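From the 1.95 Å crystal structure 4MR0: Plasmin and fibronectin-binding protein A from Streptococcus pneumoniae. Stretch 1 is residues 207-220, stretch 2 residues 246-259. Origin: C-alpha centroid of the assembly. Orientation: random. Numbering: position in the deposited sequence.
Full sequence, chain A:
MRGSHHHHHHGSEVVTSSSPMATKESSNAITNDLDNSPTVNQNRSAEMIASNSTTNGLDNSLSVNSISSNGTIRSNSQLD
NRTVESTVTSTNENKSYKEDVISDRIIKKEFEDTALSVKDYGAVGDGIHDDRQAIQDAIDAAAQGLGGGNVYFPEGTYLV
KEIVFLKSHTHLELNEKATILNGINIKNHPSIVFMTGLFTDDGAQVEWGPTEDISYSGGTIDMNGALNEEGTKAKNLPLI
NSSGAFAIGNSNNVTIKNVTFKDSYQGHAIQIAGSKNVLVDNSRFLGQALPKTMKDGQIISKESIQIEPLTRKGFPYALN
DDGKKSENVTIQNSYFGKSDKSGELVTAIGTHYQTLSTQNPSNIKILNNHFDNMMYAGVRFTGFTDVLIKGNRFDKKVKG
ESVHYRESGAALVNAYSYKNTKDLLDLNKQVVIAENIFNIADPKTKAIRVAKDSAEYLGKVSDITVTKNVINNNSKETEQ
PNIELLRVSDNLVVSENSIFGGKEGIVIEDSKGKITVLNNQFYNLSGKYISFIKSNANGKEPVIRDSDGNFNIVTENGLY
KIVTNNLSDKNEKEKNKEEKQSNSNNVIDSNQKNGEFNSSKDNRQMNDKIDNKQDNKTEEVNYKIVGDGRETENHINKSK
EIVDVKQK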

# COMPACT_ATOMS: atom_id res chain seq x y z
N GLU A 207 -17.26 -14.81 14.13
CA GLU A 207 -17.37 -13.36 14.04
C GLU A 207 -16.33 -12.76 14.98
O GLU A 207 -16.16 -13.23 16.11
CB GLU A 207 -18.77 -12.93 14.48
CG GLU A 207 -19.05 -11.44 14.37
CD GLU A 207 -19.45 -11.01 12.96
OE1 GLU A 207 -19.53 -11.87 12.06
OE2 GLU A 207 -19.70 -9.80 12.77
N TRP A 208 -15.61 -11.74 14.53
CA TRP A 208 -14.61 -11.09 15.37
C TRP A 208 -15.25 -9.91 16.09
O TRP A 208 -15.78 -9.00 15.45
CB TRP A 208 -13.42 -10.58 14.54
CG TRP A 208 -12.43 -11.64 14.14
CD1 TRP A 208 -12.62 -12.99 14.15
CD2 TRP A 208 -11.10 -11.43 13.62
NE1 TRP A 208 -11.50 -13.64 13.67
CE2 TRP A 208 -10.56 -12.71 13.35
CE3 TRP A 208 -10.32 -10.29 13.38
CZ2 TRP A 208 -9.27 -12.88 12.81
CZ3 TRP A 208 -9.04 -10.46 12.84
CH2 TRP A 208 -8.53 -11.75 12.58
N GLY A 209 -15.22 -9.92 17.42
CA GLY A 209 -15.79 -8.80 18.16
C GLY A 209 -14.78 -7.67 18.14
O GLY A 209 -13.65 -7.87 17.71
N PRO A 210 -15.16 -6.46 18.59
CA PRO A 210 -14.23 -5.33 18.60
C PRO A 210 -13.10 -5.50 19.62
O PRO A 210 -13.31 -6.05 20.70
CB PRO A 210 -15.14 -4.14 18.92
CG PRO A 210 -16.20 -4.75 19.77
CD PRO A 210 -16.50 -6.04 19.05
N THR A 211 -11.91 -5.03 19.26
CA THR A 211 -10.75 -5.08 20.13
C THR A 211 -10.16 -3.69 20.08
O THR A 211 -10.49 -2.90 19.19
CB THR A 211 -9.69 -6.10 19.66
OG1 THR A 211 -9.36 -5.84 18.29
CG2 THR A 211 -10.21 -7.52 19.81
N GLU A 212 -9.29 -3.37 21.03
CA GLU A 212 -8.71 -2.03 21.04
C GLU A 212 -7.51 -1.89 21.96
O GLU A 212 -7.26 -2.73 22.82
CB GLU A 212 -9.78 -1.02 21.46
CG GLU A 212 -10.17 -1.10 22.92
CD GLU A 212 -11.25 -0.11 23.30
OE1 GLU A 212 -12.45 -0.44 23.15
OE2 GLU A 212 -10.91 1.01 23.73
N ASP A 213 -6.79 -0.79 21.75
CA ASP A 213 -5.62 -0.46 22.56
C ASP A 213 -4.58 -1.57 22.53
O ASP A 213 -4.28 -2.20 23.55
CB ASP A 213 -6.08 -0.18 23.99
CG ASP A 213 -4.97 0.34 24.87
OD1 ASP A 213 -4.09 1.08 24.35
OD2 ASP A 213 -4.98 0.03 26.08
N ILE A 214 -4.04 -1.82 21.34
CA ILE A 214 -3.03 -2.85 21.15
C ILE A 214 -1.80 -2.20 20.53
O ILE A 214 -1.92 -1.41 19.59
CB ILE A 214 -3.53 -3.95 20.18
CG1 ILE A 214 -4.78 -4.63 20.76
CG2 ILE A 214 -2.44 -4.99 19.95
CD1 ILE A 214 -5.50 -5.53 19.79
N SER A 215 -0.62 -2.50 21.06
CA SER A 215 0.60 -1.94 20.50
C SER A 215 1.65 -3.03 20.35
O SER A 215 1.68 -4.00 21.13
CB SER A 215 1.14 -0.79 21.37
OG SER A 215 1.51 -1.22 22.66
N TYR A 216 2.48 -2.89 19.32
CA TYR A 216 3.54 -3.84 19.02
C TYR A 216 4.75 -3.01 18.59
O TYR A 216 4.66 -2.24 17.64
CB TYR A 216 3.09 -4.77 17.90
CG TYR A 216 4.03 -5.91 17.60
CD1 TYR A 216 5.22 -5.70 16.90
CD2 TYR A 216 3.72 -7.21 18.00
CE1 TYR A 216 6.08 -6.76 16.61
CE2 TYR A 216 4.58 -8.27 17.72
CZ TYR A 216 5.76 -8.04 17.03
OH TYR A 216 6.61 -9.08 16.75
N SER A 217 5.89 -3.18 19.26
CA SER A 217 7.06 -2.39 18.92
C SER A 217 8.37 -3.16 19.00
O SER A 217 8.58 -3.95 19.92
CB SER A 217 7.17 -1.18 19.85
OG SER A 217 5.90 -0.65 20.18
N GLY A 218 9.25 -2.90 18.04
CA GLY A 218 10.57 -3.52 18.04
C GLY A 218 10.76 -4.88 17.41
O GLY A 218 9.80 -5.59 17.08
N GLY A 219 12.03 -5.24 17.24
CA GLY A 219 12.37 -6.53 16.68
C GLY A 219 12.14 -6.74 15.19
O GLY A 219 11.98 -5.81 14.40
N THR A 220 12.12 -8.01 14.83
CA THR A 220 11.93 -8.43 13.46
C THR A 220 10.87 -9.51 13.42
O THR A 220 10.69 -10.25 14.40
CB THR A 220 13.24 -9.04 12.89
OG1 THR A 220 14.27 -8.04 12.88
CG2 THR A 220 13.03 -9.58 11.48
N PHE A 246 0.59 -9.52 10.17
CA PHE A 246 -0.58 -9.06 10.93
C PHE A 246 -1.90 -9.08 10.17
O PHE A 246 -1.95 -8.70 9.00
CB PHE A 246 -0.36 -7.62 11.41
CG PHE A 246 0.67 -7.48 12.51
CD1 PHE A 246 0.31 -7.65 13.84
CD2 PHE A 246 1.98 -7.13 12.20
CE1 PHE A 246 1.24 -7.48 14.86
CE2 PHE A 246 2.93 -6.96 13.22
CZ PHE A 246 2.56 -7.12 14.54
N ALA A 247 -2.95 -9.51 10.84
CA ALA A 247 -4.30 -9.50 10.29
C ALA A 247 -5.08 -8.74 11.36
O ALA A 247 -5.48 -9.30 12.38
CB ALA A 247 -4.85 -10.91 10.13
N ILE A 248 -5.25 -7.44 11.13
CA ILE A 248 -5.94 -6.55 12.05
C ILE A 248 -7.36 -6.31 11.57
O ILE A 248 -7.58 -5.63 10.57
CB ILE A 248 -5.18 -5.21 12.15
CG1 ILE A 248 -3.73 -5.48 12.60
CG2 ILE A 248 -5.87 -4.27 13.12
CD1 ILE A 248 -2.82 -4.30 12.42
N GLY A 249 -8.34 -6.87 12.27
CA GLY A 249 -9.72 -6.69 11.86
C GLY A 249 -10.64 -6.25 12.98
O GLY A 249 -10.53 -6.73 14.11
N ASN A 250 -11.54 -5.33 12.66
CA ASN A 250 -12.50 -4.81 13.64
C ASN A 250 -11.78 -4.32 14.88
O ASN A 250 -12.28 -4.45 16.00
CB ASN A 250 -13.50 -5.92 14.02
CG ASN A 250 -14.84 -5.36 14.52
OD1 ASN A 250 -15.66 -6.09 15.10
ND2 ASN A 250 -15.06 -4.07 14.29
N SER A 251 -10.60 -3.72 14.69
CA SER A 251 -9.83 -3.23 15.82
C SER A 251 -9.82 -1.71 15.94
O SER A 251 -10.22 -0.99 15.01
CB SER A 251 -8.39 -3.75 15.73
OG SER A 251 -7.81 -3.88 17.01
N ASN A 252 -9.36 -1.22 17.09
CA ASN A 252 -9.31 0.22 17.37
C ASN A 252 -8.03 0.59 18.11
O ASN A 252 -7.61 -0.13 19.02
CB ASN A 252 -10.50 0.60 18.25
CG ASN A 252 -11.83 0.20 17.66
OD1 ASN A 252 -12.36 0.88 16.78
ND2 ASN A 252 -12.38 -0.93 18.14
N ASN A 253 -7.42 1.70 17.72
CA ASN A 253 -6.20 2.17 18.38
C ASN A 253 -5.13 1.10 18.41
O ASN A 253 -4.78 0.57 19.46
CB ASN A 253 -6.53 2.63 19.80
CG ASN A 253 -7.42 3.85 19.82
OD1 ASN A 253 -8.46 3.87 20.49
ND2 ASN A 253 -7.02 4.89 19.10
N VAL A 254 -4.61 0.78 17.23
CA VAL A 254 -3.56 -0.22 17.10
C VAL A 254 -2.30 0.50 16.63
O VAL A 254 -2.35 1.28 15.69
CB VAL A 254 -3.94 -1.30 16.06
CG1 VAL A 254 -2.82 -2.33 15.94
CG2 VAL A 254 -5.24 -1.98 16.47
N THR A 255 -1.19 0.23 17.30
CA THR A 255 0.08 0.87 16.95
C THR A 255 1.18 -0.14 16.69
O THR A 255 1.48 -0.96 17.56
CB THR A 255 0.56 1.81 18.08
OG1 THR A 255 -0.42 2.84 18.29
CG2 THR A 255 1.89 2.47 17.70
N ILE A 256 1.76 -0.10 15.50
CA ILE A 256 2.85 -1.00 15.14
C ILE A 256 4.02 -0.09 14.78
O ILE A 256 3.90 0.75 13.89
CB ILE A 256 2.51 -1.87 13.90
CG1 ILE A 256 1.38 -2.86 14.25
CG2 ILE A 256 3.75 -2.61 13.43
CD1 ILE A 256 0.92 -3.69 13.07
N LYS A 257 5.14 -0.23 15.48
CA LYS A 257 6.27 0.63 15.18
C LYS A 257 7.63 0.00 15.38
O LYS A 257 7.81 -0.89 16.20
CB LYS A 257 6.16 1.91 16.01
CG LYS A 257 5.99 1.69 17.49
CD LYS A 257 5.53 2.98 18.17
CE LYS A 257 6.50 4.12 17.93
NZ LYS A 257 6.01 5.41 18.49
N ASN A 258 8.58 0.51 14.61
CA ASN A 258 9.96 0.05 14.63
C ASN A 258 10.08 -1.46 14.51
O ASN A 258 10.74 -2.13 15.32
CB ASN A 258 10.66 0.54 15.90
CG ASN A 258 12.17 0.35 15.85
OD1 ASN A 258 12.77 0.43 14.78
ND2 ASN A 258 12.78 0.11 17.00
N VAL A 259 9.43 -2.00 13.49
CA VAL A 259 9.47 -3.43 13.24
C VAL A 259 10.06 -3.69 11.85
O VAL A 259 9.76 -2.96 10.91
CB VAL A 259 8.07 -4.07 13.28
CG1 VAL A 259 8.19 -5.57 13.02
CG2 VAL A 259 7.39 -3.80 14.62
O HOH W 1 -10.79 -7.38 16.64
O HOH W 2 -8.59 2.08 22.85
O HOH W 3 13.02 -3.23 14.61

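Strand 211-217 runs parallel to strand 254-257; their axes approach to 4.7 Å and their directions differ by 5°. Stretch 2 turns a corner at Asn 253. Together the two stretches bury 991 Å². At the start, Trp 208 points toward stretch 2. Its ring meets backbone carbonyls edge-on, with CE3 3.6 Å from Gly 249 O. Gly 249 leaves room here, since an ideal CB would lie 3.1 Å from Trp 208 CE3.

Pro 210 CA lies 3.4 Å from Asn 250 O in a CA-H...O contact. Thr 211 N makes a weak hydrogen bond to the same Asn 250 O at 3.3 Å. The hydroxyls Thr 211 OG1 and Ser 251 OG hydrogen-bond at 2.8 Å. Thr 211 O accepts from the side chain of Asn 252, with ND2 2.9 Å away. Further on, a water donates to both Glu 212 OE2 and Asn 253 OD1, linking the two side chains. Asp 213 N donates to Asn 252 O at 2.9 Å.

From Ile 214 the parallel ladder is regular. Ile 214 N donates to Asn 253 O at 3.1 Å, and Ile 214 O accepts from Thr 255 N at 2.9 Å. Tyr 216 N then bonds Thr 255 O at 2.8 Å, and Tyr 216 O receives Lys 257 N at 3.0 Å. Side chains alternate between faces: Ile 214 and Tyr 216 share one with Val 254 and Ile 256, while Ser 215 and Ser 217 share the other with Thr 255 and Lys 257.

Tyr 216 is buried. The edge of Phe 246 meets its ring face, with planes at 85° and Phe 246 CZ 3.6 Å from Tyr 216 CG. Val 259 CG2 packs at the ring edge, 3.7 Å from Tyr 216 CD1. Gly 218 N closes the ladder on Lys 257 O at 3.1 Å. Its backbone angles call for glycine.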